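Local structure of sulfhydryl oxidase 1 (Homo sapiens, 3LLK) at residues H114-P119 / P211-V216; S184-V189 / A241-L246; W191-H196 / V216-R221; C227-E230 / V234-W237. The protein catalyses the oxidation of thiols to disulfides, using a bound FAD to pass the electrons to molecular oxygen. All coordinates share one frame; numbering follows the deposited sequence.

Interaction 1 (H114-P119 / P211-V216). With FAD (flavin-adenine dinucleotide), chain D.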
# COMPACT_ATOMS: atom_id res chain seq x y z
N HIS A 114 3.26 19.02 -3.20
CA HIS A 114 1.89 18.61 -2.93
C HIS A 114 1.37 17.49 -3.84
O HIS A 114 0.29 16.94 -3.61
CB HIS A 114 0.94 19.82 -2.99
CG HIS A 114 1.01 20.58 -4.28
ND1 HIS A 114 1.99 21.52 -4.54
CD2 HIS A 114 0.24 20.52 -5.39
CE1 HIS A 114 1.81 22.01 -5.75
NE2 HIS A 114 0.76 21.42 -6.29
N PHE A 115 2.12 17.15 -4.88
CA PHE A 115 1.71 16.09 -5.80
C PHE A 115 2.30 14.75 -5.38
O PHE A 115 3.40 14.69 -4.82
CB PHE A 115 2.19 16.38 -7.24
CG PHE A 115 1.43 17.47 -7.94
CD1 PHE A 115 2.11 18.39 -8.74
CD2 PHE A 115 0.05 17.59 -7.82
CE1 PHE A 115 1.42 19.40 -9.42
CE2 PHE A 115 -0.64 18.59 -8.49
CZ PHE A 115 0.04 19.50 -9.29
N ARG A 116 1.56 13.68 -5.66
CA ARG A 116 2.01 12.33 -5.37
C ARG A 116 2.51 12.15 -3.95
O ARG A 116 1.83 12.50 -2.98
CB ARG A 116 3.10 11.97 -6.39
CG ARG A 116 2.72 12.36 -7.83
CD ARG A 116 3.73 11.88 -8.86
NE ARG A 116 3.60 10.45 -9.11
CZ ARG A 116 4.62 9.62 -9.31
NH1 ARG A 116 5.87 10.09 -9.29
NH2 ARG A 116 4.40 8.33 -9.53
N GLY A 117 3.70 11.58 -3.80
CA GLY A 117 4.24 11.38 -2.47
C GLY A 117 3.67 10.18 -1.73
O GLY A 117 3.49 9.11 -2.30
N PHE A 118 3.36 10.37 -0.45
CA PHE A 118 2.85 9.28 0.37
C PHE A 118 1.69 8.49 -0.25
O PHE A 118 1.74 7.27 -0.25
CB PHE A 118 2.42 9.80 1.75
CG PHE A 118 1.84 8.74 2.64
CD1 PHE A 118 2.62 7.65 3.05
CD2 PHE A 118 0.51 8.79 3.03
CE1 PHE A 118 2.08 6.64 3.84
CE2 PHE A 118 -0.05 7.79 3.82
CZ PHE A 118 0.74 6.71 4.23
N PRO A 119 0.64 9.17 -0.76
CA PRO A 119 -0.50 8.48 -1.37
C PRO A 119 -0.04 7.50 -2.44
O PRO A 119 -0.56 6.39 -2.54
CB PRO A 119 -1.33 9.63 -1.94
CG PRO A 119 -1.07 10.75 -0.96
CD PRO A 119 0.43 10.63 -0.75
N PRO A 211 0.97 17.19 -13.46
CA PRO A 211 1.16 17.28 -14.91
C PRO A 211 2.22 16.33 -15.46
O PRO A 211 2.10 15.84 -16.60
CB PRO A 211 1.55 18.74 -15.11
CG PRO A 211 0.80 19.44 -14.01
CD PRO A 211 1.07 18.52 -12.83
N GLN A 212 3.24 16.05 -14.67
CA GLN A 212 4.32 15.18 -15.11
C GLN A 212 3.99 13.69 -15.01
O GLN A 212 4.73 12.85 -15.52
CB GLN A 212 5.58 15.49 -14.30
CG GLN A 212 6.80 15.84 -15.16
CD GLN A 212 6.45 16.74 -16.34
OE1 GLN A 212 5.86 17.81 -16.17
NE2 GLN A 212 6.80 16.31 -17.54
N PHE A 213 2.87 13.36 -14.38
CA PHE A 213 2.45 11.97 -14.23
C PHE A 213 0.95 11.84 -14.44
O PHE A 213 0.19 11.61 -13.49
CB PHE A 213 2.85 11.47 -12.84
CG PHE A 213 4.33 11.45 -12.61
CD1 PHE A 213 5.09 10.35 -13.03
CD2 PHE A 213 4.98 12.53 -12.04
CE1 PHE A 213 6.48 10.34 -12.88
CE2 PHE A 213 6.37 12.53 -11.88
CZ PHE A 213 7.12 11.43 -12.31
N PRO A 214 0.49 11.99 -15.69
CA PRO A 214 -0.93 11.90 -16.05
C PRO A 214 -1.54 10.55 -15.69
O PRO A 214 -0.88 9.52 -15.82
CB PRO A 214 -0.92 12.11 -17.57
CG PRO A 214 0.33 12.89 -17.81
CD PRO A 214 1.31 12.25 -16.88
N LYS A 215 -2.78 10.57 -15.23
CA LYS A 215 -3.48 9.34 -14.87
C LYS A 215 -3.83 8.54 -16.12
O LYS A 215 -4.23 9.11 -17.14
CB LYS A 215 -4.76 9.66 -14.10
CG LYS A 215 -4.56 10.37 -12.78
CD LYS A 215 -3.76 9.51 -11.82
CE LYS A 215 -3.67 10.16 -10.45
NZ LYS A 215 -2.88 9.33 -9.51
N VAL A 216 -3.67 7.22 -16.06
CA VAL A 216 -4.02 6.36 -17.18
C VAL A 216 -4.52 5.03 -16.62
O VAL A 216 -4.36 4.75 -15.43
CB VAL A 216 -2.81 6.05 -18.09
CG1 VAL A 216 -2.10 7.34 -18.48
CG2 VAL A 216 -1.86 5.09 -17.38
PA FAD D . -0.85 6.62 -7.84
O1A FAD D . -0.54 7.00 -6.43
O2A FAD D . -2.24 6.48 -8.35
O5B FAD D . -0.10 5.31 -8.24
C5B FAD D . 1.09 4.81 -7.61
C4B FAD D . 1.76 4.08 -8.75
O4B FAD D . 1.22 2.73 -8.70
C3B FAD D . 1.95 4.55 -10.21
O3B FAD D . 3.03 5.46 -10.43
C2B FAD D . 2.01 3.26 -10.89
O2B FAD D . 3.28 2.69 -10.98
C1B FAD D . 1.13 2.30 -10.06
N9A FAD D . -0.24 2.13 -10.41
C8A FAD D . -1.19 2.96 -11.07
N7A FAD D . -2.36 2.46 -11.26
C5A FAD D . -2.22 1.19 -10.72
C6A FAD D . -3.15 0.13 -10.66
N6A FAD D . -4.38 0.19 -11.19
N1A FAD D . -2.78 -1.08 -10.09
C2A FAD D . -1.53 -1.33 -9.62
N3A FAD D . -0.60 -0.28 -9.68
C4A FAD D . -1.01 0.97 -10.24
N1 FAD D . -6.99 11.31 -4.33
C2 FAD D . -7.97 12.21 -4.65
O2 FAD D . -7.60 13.33 -5.05
N3 FAD D . -9.24 11.66 -4.48
C4 FAD D . -9.57 10.36 -4.04
O4 FAD D . -10.80 10.03 -3.90
C4X FAD D . -8.51 9.52 -3.75
N5 FAD D . -8.75 8.22 -3.20
C5X FAD D . -7.71 7.35 -2.76
C6 FAD D . -8.07 6.15 -2.12
C7 FAD D . -7.03 5.27 -1.71
C7M FAD D . -7.50 3.99 -1.03
C8 FAD D . -5.66 5.60 -1.92
C8M FAD D . -4.42 4.79 -1.59
C9 FAD D . -5.34 6.82 -2.52
C9A FAD D . -6.30 7.78 -2.93
N10 FAD D . -6.20 9.11 -3.59
C10 FAD D . -7.18 10.01 -3.90
C1' FAD D . -4.90 9.45 -4.07
C2' FAD D . -4.53 9.06 -5.47
O2' FAD D . -5.07 7.75 -5.79
C3' FAD D . -3.07 9.04 -5.83
O3' FAD D . -2.35 8.22 -4.92
C4' FAD D . -2.33 10.35 -6.07
O4' FAD D . -3.17 11.29 -6.81
C5' FAD D . -0.98 10.29 -6.64
O5' FAD D . -1.11 9.77 -7.96
P FAD D . 0.05 9.20 -8.81
O1P FAD D . -0.25 9.69 -10.16
O2P FAD D . 1.39 9.56 -8.29
O3P FAD D . -0.04 7.59 -8.81

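Interaction 2 (S184-V189 / A241-L246)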
# COMPACT_ATOMS: atom_id res chain seq x y z
N SER A 184 -10.24 -15.21 -3.34
CA SER A 184 -8.91 -15.80 -3.40
C SER A 184 -7.81 -14.75 -3.44
O SER A 184 -8.05 -13.58 -3.74
CB SER A 184 -8.79 -16.70 -4.63
OG SER A 184 -9.01 -15.94 -5.81
N PRO A 185 -6.57 -15.16 -3.12
CA PRO A 185 -5.46 -14.20 -3.14
C PRO A 185 -5.33 -13.54 -4.52
O PRO A 185 -5.12 -12.34 -4.62
CB PRO A 185 -4.26 -15.07 -2.78
CG PRO A 185 -4.86 -16.11 -1.88
CD PRO A 185 -6.12 -16.47 -2.62
N ASN A 186 -5.46 -14.33 -5.59
CA ASN A 186 -5.35 -13.77 -6.94
C ASN A 186 -6.46 -12.77 -7.22
O ASN A 186 -6.23 -11.72 -7.82
CB ASN A 186 -5.38 -14.87 -8.00
CG ASN A 186 -4.08 -15.65 -8.06
OD1 ASN A 186 -3.02 -15.16 -7.67
ND2 ASN A 186 -4.15 -16.87 -8.58
N ALA A 187 -7.67 -13.12 -6.80
CA ALA A 187 -8.82 -12.24 -6.98
C ALA A 187 -8.57 -10.93 -6.22
O ALA A 187 -8.94 -9.85 -6.70
CB ALA A 187 -10.09 -12.91 -6.46
N ALA A 188 -7.97 -11.03 -5.04
CA ALA A 188 -7.70 -9.86 -4.22
C ALA A 188 -6.71 -8.95 -4.95
O ALA A 188 -6.84 -7.73 -4.92
CB ALA A 188 -7.13 -10.27 -2.86
N VAL A 189 -5.74 -9.56 -5.62
CA VAL A 189 -4.76 -8.79 -6.37
C VAL A 189 -5.46 -8.00 -7.48
O VAL A 189 -5.22 -6.81 -7.66
CB VAL A 189 -3.69 -9.70 -7.02
CG1 VAL A 189 -2.94 -8.94 -8.11
CG2 VAL A 189 -2.71 -10.19 -5.95
N ALA A 241 -3.18 -12.30 -18.45
CA ALA A 241 -1.91 -11.64 -18.73
C ALA A 241 -1.65 -10.57 -17.66
O ALA A 241 -0.53 -10.43 -17.17
CB ALA A 241 -1.94 -11.01 -20.13
N THR A 242 -2.69 -9.81 -17.33
CA THR A 242 -2.61 -8.74 -16.34
C THR A 242 -2.18 -9.31 -14.98
O THR A 242 -1.31 -8.75 -14.30
CB THR A 242 -3.97 -8.01 -16.22
OG1 THR A 242 -4.29 -7.41 -17.48
CG2 THR A 242 -3.93 -6.92 -15.13
N LEU A 243 -2.78 -10.43 -14.58
CA LEU A 243 -2.42 -11.04 -13.30
C LEU A 243 -0.93 -11.39 -13.27
O LEU A 243 -0.24 -11.12 -12.29
CB LEU A 243 -3.25 -12.31 -13.05
CG LEU A 243 -2.96 -13.05 -11.73
CD1 LEU A 243 -3.25 -12.11 -10.54
CD2 LEU A 243 -3.81 -14.31 -11.65
N ASN A 244 -0.43 -11.97 -14.36
CA ASN A 244 0.98 -12.34 -14.45
C ASN A 244 1.85 -11.10 -14.40
O ASN A 244 2.87 -11.08 -13.71
CB ASN A 244 1.26 -13.11 -15.74
CG ASN A 244 0.65 -14.50 -15.74
OD1 ASN A 244 0.78 -15.25 -14.77
ND2 ASN A 244 -0.02 -14.85 -16.83
N PHE A 245 1.47 -10.06 -15.14
CA PHE A 245 2.28 -8.85 -15.11
C PHE A 245 2.33 -8.31 -13.68
O PHE A 245 3.38 -7.92 -13.19
CB PHE A 245 1.70 -7.76 -16.03
CG PHE A 245 2.35 -6.42 -15.83
CD1 PHE A 245 3.61 -6.15 -16.35
CD2 PHE A 245 1.71 -5.43 -15.07
CE1 PHE A 245 4.24 -4.92 -16.11
CE2 PHE A 245 2.33 -4.21 -14.82
CZ PHE A 245 3.60 -3.95 -15.35
N LEU A 246 1.18 -8.31 -13.00
CA LEU A 246 1.14 -7.80 -11.63
C LEU A 246 2.09 -8.60 -10.72
O LEU A 246 2.86 -8.02 -9.95
CB LEU A 246 -0.30 -7.85 -11.10
CG LEU A 246 -1.29 -6.88 -11.76
CD1 LEU A 246 -2.71 -7.27 -11.39
CD2 LEU A 246 -1.02 -5.44 -11.32

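Interaction 3 (W191-H196 / V216-R221). With FAD (flavin-adenine dinucleotide), chain D.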
# COMPACT_ATOMS: atom_id res chain seq x y z
N TRP A 191 -8.66 -7.32 -7.66
CA TRP A 191 -9.65 -6.40 -7.11
C TRP A 191 -9.02 -5.05 -6.81
O TRP A 191 -9.61 -4.00 -7.10
CB TRP A 191 -10.26 -6.95 -5.81
CG TRP A 191 -11.35 -6.04 -5.30
CD1 TRP A 191 -12.67 -6.08 -5.65
CD2 TRP A 191 -11.20 -4.88 -4.47
NE1 TRP A 191 -13.35 -5.02 -5.10
CE2 TRP A 191 -12.47 -4.27 -4.36
CE3 TRP A 191 -10.11 -4.30 -3.80
CZ2 TRP A 191 -12.68 -3.11 -3.62
CZ3 TRP A 191 -10.32 -3.14 -3.06
CH2 TRP A 191 -11.60 -2.56 -2.98
N LEU A 192 -7.85 -5.06 -6.19
CA LEU A 192 -7.17 -3.82 -5.83
C LEU A 192 -6.71 -3.10 -7.09
O LEU A 192 -6.79 -1.87 -7.19
CB LEU A 192 -5.96 -4.10 -4.94
CG LEU A 192 -5.33 -2.88 -4.26
CD1 LEU A 192 -6.36 -2.17 -3.40
CD2 LEU A 192 -4.14 -3.32 -3.42
N TRP A 193 -6.24 -3.88 -8.06
CA TRP A 193 -5.77 -3.35 -9.32
C TRP A 193 -6.87 -2.60 -10.06
O TRP A 193 -6.69 -1.43 -10.45
CB TRP A 193 -5.24 -4.49 -10.20
CG TRP A 193 -5.21 -4.17 -11.67
CD1 TRP A 193 -4.33 -3.35 -12.31
CD2 TRP A 193 -6.10 -4.67 -12.67
NE1 TRP A 193 -4.61 -3.32 -13.65
CE2 TRP A 193 -5.70 -4.11 -13.90
CE3 TRP A 193 -7.20 -5.54 -12.64
CZ2 TRP A 193 -6.37 -4.39 -15.11
CZ3 TRP A 193 -7.87 -5.81 -13.84
CH2 TRP A 193 -7.44 -5.24 -15.06
N SER A 194 -8.01 -3.26 -10.26
CA SER A 194 -9.11 -2.62 -10.97
C SER A 194 -9.72 -1.49 -10.16
O SER A 194 -10.17 -0.50 -10.72
CB SER A 194 -10.18 -3.65 -11.36
OG SER A 194 -10.79 -4.22 -10.23
N SER A 195 -9.75 -1.63 -8.84
CA SER A 195 -10.29 -0.57 -8.00
C SER A 195 -9.41 0.67 -8.12
O SER A 195 -9.89 1.80 -8.14
CB SER A 195 -10.37 -1.02 -6.53
OG SER A 195 -11.44 -1.95 -6.32
N HIS A 196 -8.10 0.45 -8.23
CA HIS A 196 -7.17 1.56 -8.37
C HIS A 196 -7.42 2.24 -9.72
O HIS A 196 -7.38 3.47 -9.83
CB HIS A 196 -5.73 1.04 -8.26
CG HIS A 196 -4.69 2.11 -8.19
ND1 HIS A 196 -3.37 1.85 -7.88
CD2 HIS A 196 -4.76 3.45 -8.41
CE1 HIS A 196 -2.68 2.98 -7.91
NE2 HIS A 196 -3.50 3.96 -8.23
N VAL A 216 -3.67 7.22 -16.06
CA VAL A 216 -4.02 6.36 -17.18
C VAL A 216 -4.52 5.03 -16.62
O VAL A 216 -4.36 4.75 -15.43
CB VAL A 216 -2.81 6.05 -18.09
CG1 VAL A 216 -2.10 7.34 -18.48
CG2 VAL A 216 -1.86 5.09 -17.38
N GLN A 217 -5.15 4.24 -17.48
CA GLN A 217 -5.63 2.92 -17.08
C GLN A 217 -4.36 2.08 -17.11
O GLN A 217 -3.81 1.77 -18.18
CB GLN A 217 -6.68 2.43 -18.06
CG GLN A 217 -7.98 3.23 -17.93
CD GLN A 217 -8.58 3.13 -16.54
OE1 GLN A 217 -9.25 2.15 -16.19
NE2 GLN A 217 -8.33 4.15 -15.71
N TRP A 218 -3.89 1.75 -15.91
CA TRP A 218 -2.64 1.03 -15.68
C TRP A 218 -2.77 -0.50 -15.66
O TRP A 218 -3.72 -1.04 -15.11
CB TRP A 218 -2.07 1.54 -14.36
CG TRP A 218 -0.63 1.27 -14.12
CD1 TRP A 218 0.41 2.12 -14.37
CD2 TRP A 218 -0.07 0.10 -13.53
NE1 TRP A 218 1.59 1.55 -13.95
CE2 TRP A 218 1.33 0.31 -13.43
CE3 TRP A 218 -0.60 -1.11 -13.06
CZ2 TRP A 218 2.20 -0.64 -12.89
CZ3 TRP A 218 0.26 -2.06 -12.52
CH2 TRP A 218 1.65 -1.82 -12.43
N PRO A 219 -1.77 -1.22 -16.19
CA PRO A 219 -0.54 -0.72 -16.81
C PRO A 219 -0.73 -0.25 -18.26
O PRO A 219 -1.49 -0.86 -19.02
CB PRO A 219 0.39 -1.91 -16.71
CG PRO A 219 -0.56 -3.07 -17.00
CD PRO A 219 -1.81 -2.70 -16.21
N PRO A 220 -0.05 0.84 -18.65
CA PRO A 220 -0.20 1.32 -20.03
C PRO A 220 0.44 0.33 -21.00
O PRO A 220 1.22 -0.53 -20.59
CB PRO A 220 0.51 2.68 -20.00
CG PRO A 220 1.62 2.44 -19.01
CD PRO A 220 0.92 1.67 -17.90
N ARG A 221 0.11 0.45 -22.28
CA ARG A 221 0.65 -0.47 -23.29
C ARG A 221 2.17 -0.56 -23.37
O ARG A 221 2.72 -1.63 -23.62
CB ARG A 221 0.08 -0.12 -24.67
CG ARG A 221 -1.35 -0.60 -24.83
CD ARG A 221 -2.03 -0.01 -26.05
NE ARG A 221 -3.29 -0.71 -26.31
CZ ARG A 221 -3.36 -1.93 -26.82
NH1 ARG A 221 -2.25 -2.60 -27.14
NH2 ARG A 221 -4.54 -2.50 -27.02
PA FAD D . -0.85 6.62 -7.84
O1A FAD D . -0.54 7.00 -6.43
O2A FAD D . -2.24 6.48 -8.35
O5B FAD D . -0.10 5.31 -8.24
C5B FAD D . 1.09 4.81 -7.61
C4B FAD D . 1.76 4.08 -8.75
O4B FAD D . 1.22 2.73 -8.70
C3B FAD D . 1.95 4.55 -10.21
O3B FAD D . 3.03 5.46 -10.43
C2B FAD D . 2.01 3.26 -10.89
O2B FAD D . 3.28 2.69 -10.98
C1B FAD D . 1.13 2.30 -10.06
N9A FAD D . -0.24 2.13 -10.41
C8A FAD D . -1.19 2.96 -11.07
N7A FAD D . -2.36 2.46 -11.26
C5A FAD D . -2.22 1.19 -10.72
C6A FAD D . -3.15 0.13 -10.66
N6A FAD D . -4.38 0.19 -11.19
N1A FAD D . -2.78 -1.08 -10.09
C2A FAD D . -1.53 -1.33 -9.62
N3A FAD D . -0.60 -0.28 -9.68
C4A FAD D . -1.01 0.97 -10.24
N1 FAD D . -6.99 11.31 -4.33
C2 FAD D . -7.97 12.21 -4.65
O2 FAD D . -7.60 13.33 -5.05
N3 FAD D . -9.24 11.66 -4.48
C4 FAD D . -9.57 10.36 -4.04
O4 FAD D . -10.80 10.03 -3.90
C4X FAD D . -8.51 9.52 -3.75
N5 FAD D . -8.75 8.22 -3.20
C5X FAD D . -7.71 7.35 -2.76
C6 FAD D . -8.07 6.15 -2.12
C7 FAD D . -7.03 5.27 -1.71
C7M FAD D . -7.50 3.99 -1.03
C8 FAD D . -5.66 5.60 -1.92
C8M FAD D . -4.42 4.79 -1.59
C9 FAD D . -5.34 6.82 -2.52
C9A FAD D . -6.30 7.78 -2.93
N10 FAD D . -6.20 9.11 -3.59
C10 FAD D . -7.18 10.01 -3.90
C1' FAD D . -4.90 9.45 -4.07
C2' FAD D . -4.53 9.06 -5.47
O2' FAD D . -5.07 7.75 -5.79
C3' FAD D . -3.07 9.04 -5.83
O3' FAD D . -2.35 8.22 -4.92
C4' FAD D . -2.33 10.35 -6.07
O4' FAD D . -3.17 11.29 -6.81
C5' FAD D . -0.98 10.29 -6.64
O5' FAD D . -1.11 9.77 -7.96
P FAD D . 0.05 9.20 -8.81
O1P FAD D . -0.25 9.69 -10.16
O2P FAD D . 1.39 9.56 -8.29
O3P FAD D . -0.04 7.59 -8.81

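Interaction 4 (C227-E230 / V234-W237)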
# COMPACT_ATOMS: atom_id res chain seq x y z
N CYS A 227 -1.16 -7.28 -21.76
CA CYS A 227 -2.26 -7.06 -20.81
C CYS A 227 -3.48 -6.49 -21.51
O CYS A 227 -4.60 -6.56 -21.00
CB CYS A 227 -1.82 -6.06 -19.73
SG CYS A 227 -0.54 -6.63 -18.56
N HIS A 228 -3.25 -5.94 -22.70
CA HIS A 228 -4.28 -5.29 -23.50
C HIS A 228 -4.86 -6.11 -24.66
O HIS A 228 -4.11 -6.62 -25.49
CB HIS A 228 -3.73 -3.98 -24.08
CG HIS A 228 -3.29 -3.00 -23.03
ND1 HIS A 228 -4.10 -1.99 -22.58
CD2 HIS A 228 -2.13 -2.90 -22.34
CE1 HIS A 228 -3.46 -1.29 -21.66
NE2 HIS A 228 -2.26 -1.83 -21.49
N ASN A 229 -6.19 -6.20 -24.71
CA ASN A 229 -6.86 -6.91 -25.80
C ASN A 229 -7.08 -5.93 -26.95
O ASN A 229 -6.90 -4.72 -26.78
CB ASN A 229 -8.20 -7.50 -25.33
CG ASN A 229 -8.02 -8.79 -24.53
OD1 ASN A 229 -7.13 -9.59 -24.82
ND2 ASN A 229 -8.88 -9.00 -23.54
N GLU A 230 -7.47 -6.44 -28.11
CA GLU A 230 -7.68 -5.59 -29.28
C GLU A 230 -9.13 -5.36 -29.68
O GLU A 230 -9.51 -4.24 -30.01
CB GLU A 230 -6.90 -6.15 -30.48
CG GLU A 230 -5.39 -6.14 -30.32
CD GLU A 230 -4.83 -4.76 -30.00
OE1 GLU A 230 -5.08 -4.27 -28.88
OE2 GLU A 230 -4.16 -4.17 -30.87
N VAL A 234 -14.22 -8.20 -27.05
CA VAL A 234 -13.65 -8.84 -25.87
C VAL A 234 -13.27 -7.76 -24.86
O VAL A 234 -13.02 -6.61 -25.23
CB VAL A 234 -12.38 -9.65 -26.23
CG1 VAL A 234 -12.74 -10.80 -27.15
CG2 VAL A 234 -11.34 -8.75 -26.89
N PRO A 235 -13.21 -8.11 -23.56
CA PRO A 235 -12.86 -7.12 -22.54
C PRO A 235 -11.61 -6.30 -22.87
O PRO A 235 -10.78 -6.72 -23.68
CB PRO A 235 -12.69 -7.97 -21.28
CG PRO A 235 -12.24 -9.30 -21.83
CD PRO A 235 -13.18 -9.47 -23.00
N VAL A 236 -11.50 -5.14 -22.24
CA VAL A 236 -10.35 -4.27 -22.46
C VAL A 236 -9.07 -4.96 -22.02
O VAL A 236 -8.08 -4.99 -22.74
CB VAL A 236 -10.50 -2.94 -21.68
CG1 VAL A 236 -9.14 -2.25 -21.55
CG2 VAL A 236 -11.47 -2.03 -22.40
N TRP A 237 -9.12 -5.53 -20.82
CA TRP A 237 -7.96 -6.20 -20.26
C TRP A 237 -7.93 -7.72 -20.35
O TRP A 237 -8.95 -8.39 -20.20
CB TRP A 237 -7.82 -5.84 -18.77
CG TRP A 237 -7.67 -4.39 -18.49
CD1 TRP A 237 -8.66 -3.51 -18.13
CD2 TRP A 237 -6.46 -3.63 -18.53
NE1 TRP A 237 -8.14 -2.26 -17.94
CE2 TRP A 237 -6.79 -2.30 -18.18
CE3 TRP A 237 -5.13 -3.95 -18.83
CZ2 TRP A 237 -5.83 -1.29 -18.13
CZ3 TRP A 237 -4.17 -2.94 -18.77
CH2 TRP A 237 -4.53 -1.62 -18.42

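Interaction 1 (H114-P119 / P211-V216)
P211 meets F115 at the outer end of the contact, where proline CD lies 3.5 Å from CE1 of the phenyl ring and the two side chains cross at about a right angle. This is a small apolar touch. H114 NE2 sits over one face of the same phenyl ring.

Two residues on, F213 carries most of the load. The guanidinium of R116 lies nearly flat on its ring, the planes only 17° apart, and R116 CZ stands 3.8 Å from the ring centroid, close to the ring normal. NH1 is the atom over the middle of the ring, while R116 CD comes down near the rim at 3.5 Å from F213 CD2. A bend in the arginine chain at chi3 (76°) turns the flat group so that one face rests on F213 and an edge reaches the cofactor. There NE donates to FAD O2P over a short 2.5 Å. NH1 is bonded to the carbonyl of Q109, and NH2 weakly to that of G107, which fixes the rotation of the group.

K215, two residues further on, bends at chi2 and reaches the FAD pyrophosphate separately. Its ammonium end lies at the diphosphate, but NZ is modelled implausibly close to the phosphorus, so its exact placement and bonding are doubtful.

R116 thus combines cation-pi contact over a face with a bond to phosphate at an edge, and R116 and K215 together bring two basic groups to the diphosphate, whose negative charge they would be expected to offset.

Interaction 2 (S184-V189 / A241-L246)
V189 and L246 make the closest apolar contact between these helices, with V189 CG1 3.7 Å from L246 CD1 as the two side chains slide past each other in opposite directions. The same valine methyl also touches L243 CD1, at 4.0 Å. It can serve both leucines because chi1 of 164° throws CG1 away from the backbone N. L243 buries the most surface of the contact, splitting its two methyls: CD1 leans toward the valine, while CD2 is laid against the flat amide of N186, 3.8 Å from CG.

Polar bonds hold the parts in place instead of joining the two segments directly. N186 OD1 accepts from K247 NZ, just beyond 241-246. At the start of helix 185-203, S184 is the N-cap, its OG accepting from A187 N at 3.3 Å.

The short helix 239-249 packs across helix 185-203 almost perpendicularly (89°), segment axes 10.8 Å apart, consistent with the fifth helix lying across the four-helix bundle in Erv/ALR oxidases. L246 comes within about 4 Å of FAD, and V189 also packs on T130 and A134 of helix 118-134.

Dispersion between branched methyls therefore dominates in the patch, while N186 offers the face of its amide to L243 and its OD1 to K247.

Interaction 3 (W191-H196 / V216-R221)
W193 grips the 216-221 loop through its indole nitrogen: NE1 donates to the carbonyl oxygen of W218 over 2.8 Å. The bond is somewhat bent (147° at the hydrogen), and the oxygen lies 21° out of the indole plane. N197 ND2 bonds to the same oxygen, so two donors hold it. P219 CD is 3.8 Å from W193 NE1. The peptide between W218 and P219 is cis, and P219 CB covers one face of the W218 ring.

The tightest packing is around the FAD adenine, which is sandwiched. W218 lies over one face of the base, with CD2 3.5 Å from FAD C4A, and H196 covers the opposite face, its ND1 3.1 Å from FAD C5A. CG of H196 is anti to the backbone N (chi1 -172°), which carries the imidazole along the base until NE2 can donate to the phosphate oxygen FAD O2A at 2.8 Å. The W193 carbonyl receives FAD N6A at 2.9 Å, and the edge of the W193 indole meets FAD N1A, so the base is held at its edge as well as on its faces.

Contact thins toward both ends of the loop. V216, Q217 and R221 are exposed, and Q217 turns back through NE2 to the carbonyl of N197. Even the two tryptophan side chains only brush each other, 4.4 Å apart from W193 CD1 to W218 CE3.

Helix 185-203 supplies W193 and H196 to the adenine pocket of this Erv/ALR-type fold. Helix 239-249 packs against W193 through T242 and L246, and helix 118-134 stands behind H196, whose ND1 is hydrogen-bonded to H127 and whose ring stacks on W123.

Interaction 4 (C227-E230 / V234-W237)
N229 faces the 234-237 segment with two donors. Its backbone N bonds to V236 O over 3.0 Å in a nearly straight line (171°), and its side-chain ND2 bonds to P235 O, also at 3.0 Å. The P235 oxygen lies in the asparagine amide plane, but ND2 approaches it from above the carbonyl plane, 44° out. CB of the same residue rests on V234 CG2.

Next to it the H228 and W237 side chains run side by side, pointing the same way. Their rings meet obliquely, planes 42° apart, with CE1 of H228 3.4 Å from W237 CZ3, which lies over the imidazole face. The backbone of this pair forms a single beta bridge, so the chain doubles back here in a short hairpin-like turn. Its first residue, C227, is the second cysteine of a C-X-X-C disulfide with C224. The C227 carbonyl oxygen accepts a CA-H contact from W237, 3.5 Å from its CA, and C227 CB touches the indole at CZ3.

Further out, H228 NE2 is hydrogen-bonded to P219 O, which would hold the imidazole's rotation. C227 has backbone bonding with D238, and its side chain packs on T242 and F245 of helix 239-249. The W237 indole meets W193 edge-to-face.

Interactions 1 and 3 grip neighbouring parts of FAD, the first at the pyrophosphate, the second at the adenine and, through H196, the pyrophosphate as well; their centres are about 15 Å apart and they share V216. Interaction 2 backs interaction 3, centres about 11 Å apart, with F245 CE2 3.5 Å from W218 CH2. Its L246 side chain comes within about 4 Å of the cofactor. Interaction 4 lies farther out, its W237 side chain about 7 Å from FAD. It is tied to interaction 3 by a salt bridge from R221 NH2 to E230 OE1 (2.6 Å) and to interaction 2 where F245 CB meets C227 SG at 3.6 Å.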